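Side-chain contacts in alpha-rhamnosidase (Dictyoglomus thermophilum, PDB 6I60), which probably hydrolyses terminal non-reducing alpha-L-rhamnose residues from alpha-L-rhamnosides: residues L35-T40 with N133-G138; N81-D86 with F114-W119; Y291-L296 with E303-R308. All blocks are in the same frame, centred on the assembly; numbering follows the deposited sequence.

Interaction 1 of 3, residues L35-T40 with N133-G138; sequences LKCEFT and NTFETG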
loop_
_atom_site.group_PDB
_atom_site.type_symbol
_atom_site.label_atom_id
_atom_site.label_comp_id
_atom_site.label_asym_id
_atom_site.label_seq_id
_atom_site.Cartn_x
_atom_site.Cartn_y
_atom_site.Cartn_z
ATOM N N LEU A 35 5.469 -16.162 -13.644
ATOM C CA LEU A 35 6.822 -15.994 -13.134
ATOM C C LEU A 35 7.100 -14.513 -12.911
ATOM O O LEU A 35 6.970 -13.701 -13.835
ATOM C CB LEU A 35 7.834 -16.604 -14.102
ATOM C CG LEU A 35 8.072 -18.106 -13.935
ATOM C CD1 LEU A 35 6.999 -18.905 -14.658
ATOM C CD2 LEU A 35 9.451 -18.475 -14.446
ATOM N N LYS A 36 7.484 -14.161 -11.687
ATOM C CA LYS A 36 7.701 -12.775 -11.302
ATOM C C LYS A 36 9.134 -12.593 -10.823
ATOM O O LYS A 36 9.637 -13.393 -10.027
ATOM C CB LYS A 36 6.720 -12.351 -10.203
ATOM C CG LYS A 36 5.264 -12.659 -10.514
ATOM C CD LYS A 36 4.355 -11.496 -10.149
ATOM C CE LYS A 36 2.966 -11.984 -9.764
ATOM N NZ LYS A 36 2.854 -12.246 -8.300
ATOM N N CYS A 37 9.785 -11.547 -11.319
ATOM C CA CYS A 37 11.058 -11.080 -10.791
ATOM C C CYS A 37 10.814 -9.763 -10.072
ATOM O O CYS A 37 10.209 -8.848 -10.639
ATOM C CB CYS A 37 12.091 -10.900 -11.903
ATOM S SG CYS A 37 13.639 -10.159 -11.345
ATOM N N GLU A 38 11.274 -9.676 -8.823
ATOM C CA GLU A 38 10.949 -8.552 -7.945
ATOM C C GLU A 38 9.438 -8.394 -7.781
ATOM O O GLU A 38 8.930 -7.278 -7.650
ATOM C CB GLU A 38 11.576 -7.246 -8.446
ATOM C CG GLU A 38 13.066 -7.126 -8.169
ATOM C CD GLU A 38 13.390 -7.208 -6.690
ATOM O OE1 GLU A 38 13.389 -6.151 -6.021
ATOM O OE2 GLU A 38 13.640 -8.329 -6.198
ATOM N N PHE A 39 8.718 -9.519 -7.799
ATOM C CA PHE A 39 7.262 -9.539 -7.647
ATOM C C PHE A 39 6.576 -8.712 -8.731
ATOM O O PHE A 39 5.585 -8.023 -8.480
ATOM C CB PHE A 39 6.846 -9.068 -6.252
ATOM C CG PHE A 39 7.468 -9.859 -5.142
ATOM C CD1 PHE A 39 6.928 -11.074 -4.753
ATOM C CD2 PHE A 39 8.601 -9.394 -4.492
ATOM C CE1 PHE A 39 7.500 -11.807 -3.734
ATOM C CE2 PHE A 39 9.180 -10.123 -3.471
ATOM C CZ PHE A 39 8.630 -11.331 -3.092
ATOM N N THR A 40 7.105 -8.784 -9.951
ATOM C CA THR A 40 6.540 -8.063 -11.081
ATOM C C THR A 40 6.789 -8.862 -12.350
ATOM O O THR A 40 7.870 -9.430 -12.532
ATOM C CB THR A 40 7.146 -6.661 -11.215
ATOM O OG1 THR A 40 7.118 -6.005 -9.941
ATOM C CG2 THR A 40 6.362 -5.833 -12.229
ATOM N N ASN A 133 10.970 -15.905 -19.388
ATOM C CA ASN A 133 10.655 -14.582 -18.879
ATOM C C ASN A 133 11.885 -13.685 -19.005
ATOM O O ASN A 133 12.931 -14.085 -19.523
ATOM C CB ASN A 133 10.161 -14.666 -17.434
ATOM C CG ASN A 133 8.650 -14.756 -17.342
ATOM O OD1 ASN A 133 8.048 -15.739 -17.777
ATOM N ND2 ASN A 133 8.029 -13.725 -16.779
ATOM N N THR A 134 11.760 -12.452 -18.520
ATOM C CA THR A 134 12.785 -11.448 -18.761
ATOM C C THR A 134 12.802 -10.450 -17.614
ATOM O O THR A 134 11.747 -10.051 -17.117
ATOM C CB THR A 134 12.532 -10.728 -20.095
ATOM O OG1 THR A 134 12.958 -11.565 -21.178
ATOM C CG2 THR A 134 13.275 -9.400 -20.163
ATOM N N PHE A 135 14.004 -10.066 -17.186
ATOM C CA PHE A 135 14.172 -8.928 -16.293
ATOM C C PHE A 135 15.366 -8.114 -16.766
ATOM O O PHE A 135 16.420 -8.677 -17.073
ATOM C CB PHE A 135 14.349 -9.369 -14.831
ATOM C CG PHE A 135 15.574 -10.205 -14.579
ATOM C CD1 PHE A 135 15.556 -11.571 -14.805
ATOM C CD2 PHE A 135 16.733 -9.627 -14.085
ATOM C CE1 PHE A 135 16.676 -12.342 -14.562
ATOM C CE2 PHE A 135 17.858 -10.393 -13.841
ATOM C CZ PHE A 135 17.829 -11.751 -14.078
ATOM N N GLU A 136 15.188 -6.798 -16.848
ATOM C CA GLU A 136 16.221 -5.888 -17.324
ATOM C C GLU A 136 16.764 -5.072 -16.159
ATOM O O GLU A 136 15.992 -4.526 -15.364
ATOM C CB GLU A 136 15.678 -4.952 -18.407
ATOM C CG GLU A 136 16.633 -3.827 -18.781
ATOM C CD GLU A 136 16.273 -3.161 -20.095
ATOM O OE1 GLU A 136 15.340 -3.639 -20.773
ATOM O OE2 GLU A 136 16.921 -2.152 -20.448
ATOM N N THR A 137 18.086 -4.988 -16.066
ATOM C CA THR A 137 18.718 -4.191 -15.027
ATOM C C THR A 137 18.775 -2.729 -15.448
ATOM O O THR A 137 18.951 -2.412 -16.628
ATOM C CB THR A 137 20.126 -4.711 -14.732
ATOM O OG1 THR A 137 20.849 -4.862 -15.958
ATOM C CG2 THR A 137 20.058 -6.056 -14.025
ATOM N N GLY A 138 18.655 -1.850 -14.470
ATOM C CA GLY A 138 18.709 -0.431 -14.696
ATOM C C GLY A 138 20.139 0.033 -14.752
ATOM O O GLY A 138 20.970 -0.614 -15.345
#
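Packing between two beta sheets of the N-terminal immunoglobulin-like domain brings Leu-35 and Cys-37 of strand 35-37 against Asn-133 and Phe-135 of strand 133-137. The CA atoms of Cys-37 and Phe-135 lie 6.7 Å apart, too far for direct backbone pairing, and side chains fill the interval. Alternate residues on each strand turn inward, so two pairs form the contact. In the first, the sulfur of Cys-37 sits obliquely beside the Phe-135 ring, 4.3 Å from SG to the ring centroid and 34° off its normal, a sulfur-aromatic contact. With chi1 at 174°, Cys-37 SG swings away from its own backbone N, which brings it to 3.6 Å from Phe-135 CB. Cysteine suits the place because its short side chain sets a polarisable sulfur beside the ring. In the second pair, Leu-35 CB packs on the amide of Asn-133, 3.8 Å from OD1. Leucine suits its inward place because its branched end packs on Trp-115, while the partly exposed Asn-133 offers a polar amide. The Phe-135 ring also meets Phe-53 edge-to-face and lies against Tyr-113. Strand 35-37 pairs antiparallel with strand 52-56 in one sheet, whereas strand 133-137 runs in the other between strand 44-46, parallel to it, and the antiparallel strand 112-120.

Interaction 2 of 3, residues N81-D86 with F114-W119; sequences NDNIGD and FWKVRW
Lys-116 reaches from strand 112-120 toward Asn-83, its NZ lying 3.2 Å from Asn-83 OD1 and 3.9 Å from Asn-83 CA. These two residues carry the contact: a long side chain rising from the strand to a loop whose nearest CA, that of Asn-83, is 9.1 Å from Lys-116 CA. Lysine suits the place because its methylene chain can span such a gap and still deliver a positively charged amino group. The chain is extended about chi2, bends at chi3 (-75°) and straightens again to NZ. The Asn-83 side chain crosses it at about a right angle, with OD1 the atom nearest the amino group, while Asn-83 CG is farther off, at 4.1 Å from Lys-116 NZ. Asn-83 has positive phi and psi (59° and 38°), a left-handed conformation that asparagine tolerates better than most residues, so it fits the loop that follows the helix.

The clear hydrogen bond of Lys-116 NZ goes to the backbone oxygen of Ile-80, the last residue of helix 77-80. The amino group also makes a cation-pi contact with Phe-129. The Ile-80 carbonyl and the Phe-129 ring would be expected to favour the charged form of this largely buried lysine. The loop then passes through an inverse gamma turn centred on Gly-85, with a weak bond from Asp-86 N to Ile-84 O.

Lys-116 and the loop lie on the outer side of the sheet, where strand 112-120 runs between the antiparallel strands 68-74 and 133-137. The residue before Lys-116, Trp-115, points the other way, into the sandwich, to meet Phe-53 of strand 52-56, and the loop leads from helix 77-80 to the edge strand 88-89.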
loop_
_atom_site.group_PDB
_atom_site.type_symbol
_atom_site.label_atom_id
_atom_site.label_comp_id
_atom_site.label_asym_id
_atom_site.label_seq_id
_atom_site.Cartn_x
_atom_site.Cartn_y
_atom_site.Cartn_z
ATOM N N ASN A 81 17.594 -21.024 -24.726
ATOM C CA ASN A 81 16.862 -22.108 -25.371
ATOM C C ASN A 81 17.697 -23.368 -25.541
ATOM O O ASN A 81 17.261 -24.288 -26.245
ATOM C CB ASN A 81 16.328 -21.640 -26.725
ATOM C CG ASN A 81 15.212 -20.621 -26.589
ATOM O OD1 ASN A 81 14.470 -20.622 -25.605
ATOM N ND2 ASN A 81 15.087 -19.745 -27.579
ATOM N N ASP A 82 18.874 -23.432 -24.919
ATOM C CA ASP A 82 19.719 -24.618 -24.944
ATOM C C ASP A 82 19.868 -25.255 -23.567
ATOM O O ASP A 82 20.708 -26.148 -23.398
ATOM C CB ASP A 82 21.095 -24.274 -25.517
ATOM C CG ASP A 82 21.231 -24.669 -26.974
ATOM O OD1 ASP A 82 21.494 -23.779 -27.810
ATOM O OD2 ASP A 82 21.073 -25.870 -27.282
ATOM N N ASN A 83 19.079 -24.817 -22.584
ATOM C CA ASN A 83 19.076 -25.398 -21.238
ATOM C C ASN A 83 20.451 -25.307 -20.578
ATOM O O ASN A 83 20.878 -26.218 -19.865
ATOM C CB ASN A 83 18.582 -26.849 -21.258
ATOM C CG ASN A 83 17.384 -27.046 -22.165
ATOM O OD1 ASN A 83 16.311 -26.493 -21.925
ATOM N ND2 ASN A 83 17.559 -27.843 -23.213
ATOM N N ILE A 84 21.150 -24.196 -20.805
ATOM C CA ILE A 84 22.469 -23.980 -20.227
ATOM C C ILE A 84 22.408 -22.796 -19.269
ATOM O O ILE A 84 21.702 -21.810 -19.507
ATOM C CB ILE A 84 23.549 -23.753 -21.309
ATOM C CG1 ILE A 84 23.370 -22.393 -21.984
ATOM C CG2 ILE A 84 23.521 -24.870 -22.337
ATOM C CD1 ILE A 84 24.348 -21.353 -21.487
ATOM N N GLY A 85 23.162 -22.900 -18.180
ATOM C CA GLY A 85 23.190 -21.842 -17.191
ATOM C C GLY A 85 24.255 -20.806 -17.477
ATOM O O GLY A 85 25.328 -20.829 -16.867
ATOM N N ASP A 86 23.963 -19.890 -18.403
ATOM C CA ASP A 86 24.958 -18.901 -18.813
ATOM C C ASP A 86 25.407 -18.050 -17.634
ATOM O O ASP A 86 26.608 -17.874 -17.402
ATOM C CB ASP A 86 24.404 -18.025 -19.935
ATOM C CG ASP A 86 25.467 -17.148 -20.564
ATOM O OD1 ASP A 86 25.436 -16.966 -21.798
ATOM O OD2 ASP A 86 26.337 -16.639 -19.825
ATOM N N PHE A 114 17.281 -13.481 -19.190
ATOM C CA PHE A 114 16.173 -14.391 -19.433
ATOM C C PHE A 114 16.221 -15.508 -18.402
ATOM O O PHE A 114 17.299 -15.885 -17.931
ATOM C CB PHE A 114 16.227 -14.980 -20.853
ATOM C CG PHE A 114 16.439 -13.951 -21.932
ATOM C CD1 PHE A 114 17.710 -13.478 -22.223
ATOM C CD2 PHE A 114 15.367 -13.460 -22.661
ATOM C CE1 PHE A 114 17.905 -12.531 -23.208
ATOM C CE2 PHE A 114 15.558 -12.514 -23.652
ATOM C CZ PHE A 114 16.828 -12.050 -23.926
ATOM N N TRP A 115 15.052 -16.040 -18.049
ATOM C CA TRP A 115 15.020 -17.104 -17.056
ATOM C C TRP A 115 13.772 -17.958 -17.223
ATOM O O TRP A 115 12.681 -17.438 -17.471
ATOM C CB TRP A 115 15.097 -16.543 -15.628
ATOM C CG TRP A 115 13.874 -15.805 -15.156
ATOM C CD1 TRP A 115 13.382 -14.630 -15.647
ATOM C CD2 TRP A 115 13.008 -16.183 -14.077
ATOM N NE1 TRP A 115 12.257 -14.259 -14.946
ATOM C CE2 TRP A 115 12.007 -15.196 -13.979
ATOM C CE3 TRP A 115 12.977 -17.265 -13.189
ATOM C CZ2 TRP A 115 10.988 -15.258 -13.029
ATOM C CZ3 TRP A 115 11.966 -17.324 -12.247
ATOM C CH2 TRP A 115 10.986 -16.327 -12.174
ATOM N N LYS A 116 13.955 -19.270 -17.096
ATOM C CA LYS A 116 12.882 -20.248 -17.016
ATOM C C LYS A 116 13.037 -21.040 -15.724
ATOM O O LYS A 116 14.020 -20.887 -14.994
ATOM C CB LYS A 116 12.890 -21.188 -18.228
ATOM C CG LYS A 116 13.630 -20.645 -19.438
ATOM C CD LYS A 116 14.049 -21.763 -20.381
ATOM C CE LYS A 116 15.233 -22.539 -19.827
ATOM N NZ LYS A 116 15.667 -23.625 -20.751
ATOM N N VAL A 117 12.062 -21.900 -15.436
ATOM C CA VAL A 117 12.112 -22.693 -14.211
ATOM C C VAL A 117 11.304 -23.968 -14.412
ATOM O O VAL A 117 10.274 -23.969 -15.092
ATOM C CB VAL A 117 11.617 -21.874 -12.992
ATOM C CG1 VAL A 117 10.132 -21.589 -13.092
ATOM C CG2 VAL A 117 11.938 -22.593 -11.691
ATOM N N ARG A 118 11.799 -25.058 -13.833
ATOM C CA ARG A 118 11.087 -26.323 -13.737
ATOM C C ARG A 118 10.815 -26.638 -12.274
ATOM O O ARG A 118 11.460 -26.101 -11.370
ATOM C CB ARG A 118 11.884 -27.472 -14.366
ATOM C CG ARG A 118 12.205 -27.297 -15.836
ATOM C CD ARG A 118 12.887 -28.536 -16.405
ATOM N NE ARG A 118 14.019 -28.976 -15.591
ATOM C CZ ARG A 118 15.122 -29.533 -16.082
ATOM N NH1 ARG A 118 15.245 -29.724 -17.388
ATOM N NH2 ARG A 118 16.098 -29.907 -15.268
ATOM N N TRP A 119 9.854 -27.530 -12.046
ATOM C CA TRP A 119 9.510 -27.942 -10.695
ATOM C C TRP A 119 9.220 -29.434 -10.680
ATOM O O TRP A 119 8.754 -30.004 -11.668
ATOM C CB TRP A 119 8.308 -27.155 -10.150
ATOM C CG TRP A 119 6.987 -27.580 -10.720
ATOM C CD1 TRP A 119 6.561 -27.424 -12.006
ATOM C CD2 TRP A 119 5.916 -28.224 -10.017
ATOM N NE1 TRP A 119 5.292 -27.934 -12.150
ATOM C CE2 TRP A 119 4.873 -28.429 -10.943
ATOM C CE3 TRP A 119 5.736 -28.646 -8.695
ATOM C CZ2 TRP A 119 3.670 -29.038 -10.591
ATOM C CZ3 TRP A 119 4.541 -29.251 -8.348
ATOM C CH2 TRP A 119 3.523 -29.441 -9.292
#

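Interaction 3 of 3, residues Y291-L296 with E303-R308; sequences YGPITL and EIYDGR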
loop_
_atom_site.group_PDB
_atom_site.type_symbol
_atom_site.label_atom_id
_atom_site.label_comp_id
_atom_site.label_asym_id
_atom_site.label_seq_id
_atom_site.Cartn_x
_atom_site.Cartn_y
_atom_site.Cartn_z
ATOM N N TYR A 291 10.234 28.781 -18.797
ATOM C CA TYR A 291 8.981 28.638 -18.071
ATOM C C TYR A 291 7.838 28.500 -19.067
ATOM O O TYR A 291 7.843 29.138 -20.123
ATOM C CB TYR A 291 8.734 29.834 -17.150
ATOM C CG TYR A 291 9.414 29.721 -15.802
ATOM C CD1 TYR A 291 9.664 28.480 -15.232
ATOM C CD2 TYR A 291 9.808 30.855 -15.103
ATOM C CE1 TYR A 291 10.287 28.371 -14.002
ATOM C CE2 TYR A 291 10.431 30.756 -13.873
ATOM C CZ TYR A 291 10.666 29.513 -13.327
ATOM O OH TYR A 291 11.285 29.413 -12.102
ATOM N N GLY A 292 6.863 27.661 -18.730
ATOM C CA GLY A 292 5.774 27.378 -19.632
ATOM C C GLY A 292 4.425 27.819 -19.105
ATOM O O GLY A 292 4.292 28.844 -18.429
ATOM N N PRO A 293 3.386 27.042 -19.421
ATOM C CA PRO A 293 2.036 27.420 -18.978
ATOM C C PRO A 293 1.820 27.260 -17.481
ATOM O O PRO A 293 1.090 28.063 -16.888
ATOM C CB PRO A 293 1.129 26.482 -19.785
ATOM C CG PRO A 293 1.993 25.306 -20.108
ATOM C CD PRO A 293 3.384 25.838 -20.270
ATOM N N ILE A 294 2.427 26.260 -16.850
ATOM C CA ILE A 294 2.191 26.001 -15.434
ATOM C C ILE A 294 2.987 26.995 -14.600
ATOM O O ILE A 294 4.207 27.125 -14.758
ATOM C CB ILE A 294 2.560 24.554 -15.073
ATOM C CG1 ILE A 294 1.651 23.572 -15.811
ATOM C CG2 ILE A 294 2.447 24.336 -13.573
ATOM C CD1 ILE A 294 2.370 22.732 -16.835
ATOM N N THR A 295 2.295 27.703 -13.705
ATOM C CA THR A 295 2.956 28.610 -12.775
ATOM C C THR A 295 3.184 27.907 -11.444
ATOM O O THR A 295 4.081 27.067 -11.325
ATOM C CB THR A 295 2.134 29.885 -12.569
ATOM O OG1 THR A 295 0.908 29.567 -11.900
ATOM C CG2 THR A 295 1.823 30.541 -13.908
ATOM N N LEU A 296 2.375 28.234 -10.440
ATOM C CA LEU A 296 2.501 27.606 -9.135
ATOM C C LEU A 296 1.928 26.195 -9.162
ATOM O O LEU A 296 0.909 25.933 -9.807
ATOM C CB LEU A 296 1.788 28.439 -8.070
ATOM C CG LEU A 296 2.226 29.898 -7.955
ATOM C CD1 LEU A 296 1.380 30.625 -6.922
ATOM C CD2 LEU A 296 3.698 29.981 -7.601
ATOM N N GLU A 303 -2.647 23.444 -8.762
ATOM C CA GLU A 303 -1.803 23.846 -9.876
ATOM C C GLU A 303 -2.540 24.873 -10.722
ATOM O O GLU A 303 -3.761 24.796 -10.881
ATOM C CB GLU A 303 -1.398 22.627 -10.728
ATOM C CG GLU A 303 -1.215 22.900 -12.216
ATOM C CD GLU A 303 -1.418 21.659 -13.069
ATOM O OE1 GLU A 303 -0.854 20.600 -12.722
ATOM O OE2 GLU A 303 -2.140 21.739 -14.088
ATOM N N ILE A 304 -1.793 25.841 -11.252
ATOM C CA ILE A 304 -2.327 26.872 -12.133
ATOM C C ILE A 304 -1.731 26.675 -13.520
ATOM O O ILE A 304 -0.506 26.592 -13.668
ATOM C CB ILE A 304 -2.024 28.281 -11.596
ATOM C CG1 ILE A 304 -2.688 28.486 -10.234
ATOM C CG2 ILE A 304 -2.481 29.339 -12.582
ATOM C CD1 ILE A 304 -1.855 29.296 -9.276
ATOM N N TYR A 305 -2.594 26.604 -14.532
ATOM C CA TYR A 305 -2.189 26.382 -15.918
ATOM C C TYR A 305 -2.692 27.545 -16.765
ATOM O O TYR A 305 -3.897 27.666 -17.010
ATOM C CB TYR A 305 -2.736 25.052 -16.437
ATOM C CG TYR A 305 -2.162 24.600 -17.765
ATOM C CD1 TYR A 305 -2.597 25.159 -18.962
ATOM C CD2 TYR A 305 -1.198 23.603 -17.822
ATOM C CE1 TYR A 305 -2.080 24.744 -20.173
ATOM C CE2 TYR A 305 -0.676 23.181 -19.029
ATOM C CZ TYR A 305 -1.121 23.755 -20.202
ATOM O OH TYR A 305 -0.603 23.341 -21.409
ATOM N N ASP A 306 -1.772 28.392 -17.219
ATOM C CA ASP A 306 -2.101 29.535 -18.068
ATOM C C ASP A 306 -1.859 29.127 -19.517
ATOM O O ASP A 306 -0.713 29.042 -19.967
ATOM C CB ASP A 306 -1.275 30.758 -17.684
ATOM C CG ASP A 306 -1.784 32.034 -18.332
ATOM O OD1 ASP A 306 -1.621 33.117 -17.729
ATOM O OD2 ASP A 306 -2.347 31.953 -19.445
ATOM N N GLY A 307 -2.946 28.874 -20.250
ATOM C CA GLY A 307 -2.829 28.450 -21.634
ATOM C C GLY A 307 -2.262 29.506 -22.558
ATOM O O GLY A 307 -1.799 29.172 -23.654
ATOM N N ARG A 308 -2.289 30.773 -22.145
ATOM C CA ARG A 308 -1.724 31.827 -22.980
ATOM C C ARG A 308 -0.203 31.749 -23.031
ATOM O O ARG A 308 0.396 32.053 -24.069
ATOM C CB ARG A 308 -2.180 33.194 -22.473
ATOM C CG ARG A 308 -3.692 33.382 -22.488
ATOM C CD ARG A 308 -4.111 34.591 -21.669
ATOM N NE ARG A 308 -3.488 34.596 -20.348
ATOM C CZ ARG A 308 -3.535 35.622 -19.504
ATOM N NH1 ARG A 308 -4.178 36.732 -19.841
ATOM N NH2 ARG A 308 -2.938 35.539 -18.321
#
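A beta hairpin, formed by strands 288-298 and 302-306, sets residues 294-296 antiparallel to residues 303-306. Three backbone hydrogen bonds of 2.9 to 3.1 Å hold it: Asp-306 N to Pro-293 O, Thr-295 N to Ile-304 O and Ile-304 N to Leu-296 O. Ile-304 thus bonds to two successive residues, where strand 288-298 is irregular. Ile-294 and Tyr-305 form a non-hydrogen-bonded pair with their side chains on the same face. Ile-294 CG1 approaches Tyr-305 CD2 to 3.5 Å, the two side chains crossing obliquely. A chi1 of -169° turns the Tyr-305 ring away from its own N and alongside Pro-293. Pro-293 CB stands over one face of that ring, 3.7 Å from its centroid and 17° off the normal, a CH-pi contact. Proline suits this place, since its rigid ring offers C-H groups to the aromatic face while its carbonyl still accepts a strand bond. On the outer side of the hairpin, strand 302-306 pairs in parallel with strand 414-418. At the end of strand 302-306, Asp-306 makes an Asx turn, OD2 accepting from Arg-308 N. The guanidinium of Arg-308 grips the same carboxylate side-on and in plane, with NE bonded to Asp-306 OD2 and NH2 to Asp-306 OD1 at 2.8 Å.

Interactions 1 and 2 belong to one immunoglobulin-like domain, their centres 15 Å apart, and they share a sheet in which strands 112-120 and 133-137 are neighbours. Trp-115 O and Asn-133 N, 3.0 Å apart, probably form a hydrogen bond, and Leu-35 CD2 packs 3.5 Å from Val-117 CG1. Interaction 2 lies on the outer face of that sheet and interaction 1 on the inner. Interaction 3 stands apart in another domain, its centre about 39 Å from that of interaction 1 and 52 Å from that of interaction 2. A triethylene glycol, probably from the crystallisation liquor, lies about 3 Å from the side chain of Ile-304; the 2-(2-ethoxyethoxy)ethanol pocket of Tyr-656, Glu-659 and Leu-660 includes no residue of these contacts.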